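Side-chain contacts in type I site-specific restriction-modification system, R (Restriction) subunit (Vibrio vulnificus, PDB 3H1T), which is the N-terminal, nuclease-like and helicase part of a type I restriction subunit, which probably uses ATP to translocate DNA before cutting it: residues A[27-31]-A[32-36]; A[479-482]-A[483-486]. All coordinates share one frame; numbering follows the deposited sequence.

Contact 1 of 2, residues A[27-31]-A[32-36]; sequences ADTCR and VYVTP
Arg31 lays its guanidinium across the side of Val32, whose methyl CG2 sits over one face of the group, with NH1 3.8 Å from CG2. The arginine chain leaves the helix with CG anti to the backbone N (chi1 175°) and turns back only at chi3, which carries the guanidinium along the surface toward the preceding turn. There Asp28 meets it at the edge: OD1 lies in the guanidinium plane, 3.4 Å from NH2, in a salt bridge whose hydrogen bond is long and weak but straight. The cation thus has an apolar cover on a face and an anion at its rim. Tyr33 is turned differently, presenting the edge of its ring to the carbonyl of Thr29, with CD1 3.8 Å from Thr29 O. Beyond the segments, Leu24 and Glu96 touch this tyrosine. All of this belongs to helix 26-40 of the N-terminal part, beside a six-stranded mixed sheet consistent with the nuclease-like domain of HsdR subunits. The helix widens here into a pi-type turn: Thr29 O receives both Tyr33 N and Val34 N, the first from above the carbonyl plane and the second within it. On the side facing strand 75-81, Cys30 and Val34 meet through their CB atoms, 4.3 Å apart, and both touch Tyr78. Cys30 O is also gripped twice, by Thr35 N at 2.7 Å in the carbonyl plane and by Thr35 OG1 at 3.0 Å from well above it. Thr35 OG1 reaches back because it stands beside its own backbone N (chi1 -56°), and it is hydrogen-bonded to Tyr78 OH as well. Pro36 has no N-H to offer the preceding turn; its CD lies 3.2 Å from Arg31 O, and the helix kinks there.

Contact 2 of 2, residues A[479-482]-A[483-486]; sequences SEEG and KIGK
The carboxylate of Glu481 meets Ile484 through one oxygen, OE1, which lies 4.2 Å from the methyl CG2; nothing from 483-486 stacks on either of its faces. Its other oxygen, OE2, is engaged in a salt bridge with Arg476, which draws this oxygen toward the preceding strand and probably favours the charged form of the group. Two peptide carbonyls are the other flat groups, and they are used differently. Gly485 N approaches Glu481 O at 2.7 Å from above the carbonyl plane, 45° out of it, whereas Lys486 N meets Gly482 O at 3.1 Å within the plane. Both bonds join residues four apart, the alpha-helical spacing. Glu481 bends at chi2 (-58°), its CG standing beside the backbone N, and the fold of the chain brings the carboxylate round to the isoleucine. Closer to the backbone, Glu481 CB rests 3.9 Å from the bare CA of Gly485; because this buried glycine has no side chain, the beta carbon can lie directly on the helix backbone. Lys486 supplies the apolar part of its chain on another side: CG lies 3.3 Å from Gly482 O, alongside the carbonyl whose oxygen the same residue's N-H already holds. A type I beta turn from Ser479 to Gly482 leads into the helix, closed by Gly482 N on Ser479 O at 3.2 Å, and Glu480 N is hydrogen-bonded to Gln449 OE1. The site lies in the helicase C-terminal, RecA-like domain. Helix 482-493 forms the crossover between strands 474-476 and 502-505, parallel neighbours in the sheet; Arg476 ties the turn back to the edge strand, and Gln449 links it to the start of helix 449-462.

How the contacts relate
Contact 1 is partly buried, with its inner side against the N-terminal mixed sheet, while contact 2 lies at the surface of the C-terminal helicase domain. They share no element: one falls inside a single helix, the other where a turn leads into a helix. The centres of contact 1 and contact 2 are about 64 Å apart, on opposite sides of the centre of the chain. In 27-36 an irregular helix doubles up its carbonyl acceptors and pairs its own charges locally, whereas 479-486 relies on i to i+4 backbone bonds, close glycine backbone and an acidic side chain whose cationic partner comes from the preceding strand.

Contact 1 of 2, residues A[27-31]-A[32-36]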
# COMPACT_ATOMS: atom_id res chain seq x y z
N ALA A 27 9.87 28.15 -18.79
CA ALA A 27 10.96 27.31 -19.25
C ALA A 27 12.20 28.15 -19.49
O ALA A 27 13.30 27.74 -19.14
CB ALA A 27 10.56 26.60 -20.51
N ASP A 28 12.02 29.33 -20.07
CA ASP A 28 13.16 30.20 -20.34
C ASP A 28 13.80 30.70 -19.06
O ASP A 28 15.03 30.76 -18.97
CB ASP A 28 12.74 31.38 -21.25
CG ASP A 28 12.55 30.97 -22.71
OD1 ASP A 28 13.07 29.89 -23.12
OD2 ASP A 28 11.91 31.73 -23.47
N THR A 29 13.00 31.02 -18.05
CA THR A 29 13.60 31.51 -16.81
C THR A 29 14.28 30.42 -15.99
O THR A 29 15.15 30.70 -15.18
CB THR A 29 12.60 32.25 -15.89
OG1 THR A 29 12.08 31.35 -14.91
CG2 THR A 29 11.47 32.85 -16.68
N CYS A 30 13.88 29.17 -16.21
CA CYS A 30 14.53 28.08 -15.50
C CYS A 30 15.90 27.88 -16.13
O CYS A 30 16.88 27.58 -15.45
CB CYS A 30 13.72 26.78 -15.62
SG CYS A 30 12.13 26.76 -14.76
N ARG A 31 15.96 28.04 -17.44
CA ARG A 31 17.21 27.85 -18.16
C ARG A 31 18.17 29.00 -17.86
O ARG A 31 19.35 28.79 -17.56
CB ARG A 31 16.94 27.75 -19.68
CG ARG A 31 18.17 27.67 -20.55
CD ARG A 31 17.77 27.46 -22.01
NE ARG A 31 16.86 28.51 -22.46
CZ ARG A 31 17.25 29.73 -22.81
NH1 ARG A 31 18.54 30.05 -22.76
NH2 ARG A 31 16.35 30.65 -23.16
N VAL A 32 17.65 30.22 -17.89
CA VAL A 32 18.47 31.39 -17.65
C VAL A 32 18.75 31.71 -16.17
O VAL A 32 19.88 32.12 -15.84
CB VAL A 32 17.87 32.63 -18.37
CG1 VAL A 32 18.57 33.90 -17.94
CG2 VAL A 32 18.01 32.44 -19.88
N TYR A 33 17.78 31.51 -15.28
CA TYR A 33 18.03 31.80 -13.86
C TYR A 33 18.05 30.63 -12.89
O TYR A 33 19.04 30.40 -12.19
CB TYR A 33 17.03 32.80 -13.30
CG TYR A 33 17.02 34.13 -13.98
CD1 TYR A 33 16.36 34.31 -15.19
CD2 TYR A 33 17.63 35.24 -13.39
CE1 TYR A 33 16.30 35.55 -15.80
CE2 TYR A 33 17.57 36.50 -13.99
CZ TYR A 33 16.91 36.64 -15.20
OH TYR A 33 16.82 37.88 -15.80
N VAL A 34 16.94 29.90 -12.82
CA VAL A 34 16.80 28.82 -11.87
C VAL A 34 17.87 27.73 -11.90
O VAL A 34 18.54 27.50 -10.89
CB VAL A 34 15.42 28.19 -11.97
CG1 VAL A 34 15.20 27.24 -10.81
CG2 VAL A 34 14.35 29.29 -11.97
N THR A 35 18.02 27.04 -13.03
CA THR A 35 19.04 25.99 -13.11
C THR A 35 20.45 26.51 -12.82
O THR A 35 21.22 25.89 -12.10
CB THR A 35 19.03 25.30 -14.50
OG1 THR A 35 17.71 24.80 -14.76
CG2 THR A 35 20.01 24.11 -14.51
N PRO A 36 20.82 27.67 -13.39
CA PRO A 36 22.17 28.13 -13.08
C PRO A 36 22.36 28.38 -11.58
O PRO A 36 23.37 27.99 -11.00
CB PRO A 36 22.28 29.40 -13.92
CG PRO A 36 21.51 29.00 -15.14
CD PRO A 36 20.27 28.39 -14.55

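Contact 2 of 2, residues A[479-482]-A[483-486]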
# COMPACT_ATOMS: atom_id res chain seq x y z
N SER A 479 -10.58 -24.32 3.45
CA SER A 479 -9.68 -25.22 4.17
C SER A 479 -10.01 -26.68 3.87
O SER A 479 -9.11 -27.51 3.75
CB SER A 479 -9.78 -24.98 5.67
OG SER A 479 -9.84 -23.59 5.96
N GLU A 480 -11.29 -26.98 3.77
CA GLU A 480 -11.76 -28.33 3.50
C GLU A 480 -11.28 -28.88 2.15
O GLU A 480 -11.04 -30.08 2.00
CB GLU A 480 -13.29 -28.38 3.54
CG GLU A 480 -13.94 -28.37 4.92
CD GLU A 480 -15.45 -28.32 4.79
OE1 GLU A 480 -15.98 -29.15 4.02
OE2 GLU A 480 -16.11 -27.48 5.45
N GLU A 481 -11.16 -28.00 1.17
CA GLU A 481 -10.73 -28.39 -0.16
C GLU A 481 -9.23 -28.65 -0.32
O GLU A 481 -8.76 -28.93 -1.42
CB GLU A 481 -11.19 -27.33 -1.16
CG GLU A 481 -12.64 -27.48 -1.51
CD GLU A 481 -12.93 -28.85 -2.08
OE1 GLU A 481 -12.27 -29.22 -3.08
OE2 GLU A 481 -13.78 -29.57 -1.53
N GLY A 482 -8.47 -28.57 0.77
CA GLY A 482 -7.04 -28.83 0.75
C GLY A 482 -6.19 -28.57 -0.49
O GLY A 482 -6.21 -27.49 -1.05
N LYS A 483 -5.40 -29.58 -0.88
CA LYS A 483 -4.51 -29.47 -2.02
C LYS A 483 -5.21 -29.20 -3.34
O LYS A 483 -4.65 -28.57 -4.23
CB LYS A 483 -3.68 -30.75 -2.13
CG LYS A 483 -2.66 -30.78 -3.27
CD LYS A 483 -1.99 -32.16 -3.34
CE LYS A 483 -0.99 -32.26 -4.49
NZ LYS A 483 0.21 -31.41 -4.23
N ILE A 484 -6.43 -29.71 -3.47
CA ILE A 484 -7.20 -29.49 -4.70
C ILE A 484 -7.57 -28.01 -4.72
O ILE A 484 -7.53 -27.37 -5.77
CB ILE A 484 -8.50 -30.32 -4.71
CG1 ILE A 484 -8.18 -31.82 -4.65
CG2 ILE A 484 -9.30 -30.02 -5.96
CD1 ILE A 484 -7.48 -32.35 -5.90
N GLY A 485 -7.91 -27.49 -3.55
CA GLY A 485 -8.26 -26.09 -3.43
C GLY A 485 -7.11 -25.20 -3.87
O GLY A 485 -7.29 -24.29 -4.67
N LYS A 486 -5.92 -25.48 -3.35
CA LYS A 486 -4.71 -24.73 -3.67
C LYS A 486 -4.48 -24.72 -5.18
O LYS A 486 -4.05 -23.71 -5.74
CB LYS A 486 -3.48 -25.36 -3.00
CG LYS A 486 -3.58 -25.60 -1.50
CD LYS A 486 -3.71 -24.29 -0.72
CE LYS A 486 -2.94 -24.36 0.62
NZ LYS A 486 -3.29 -25.54 1.47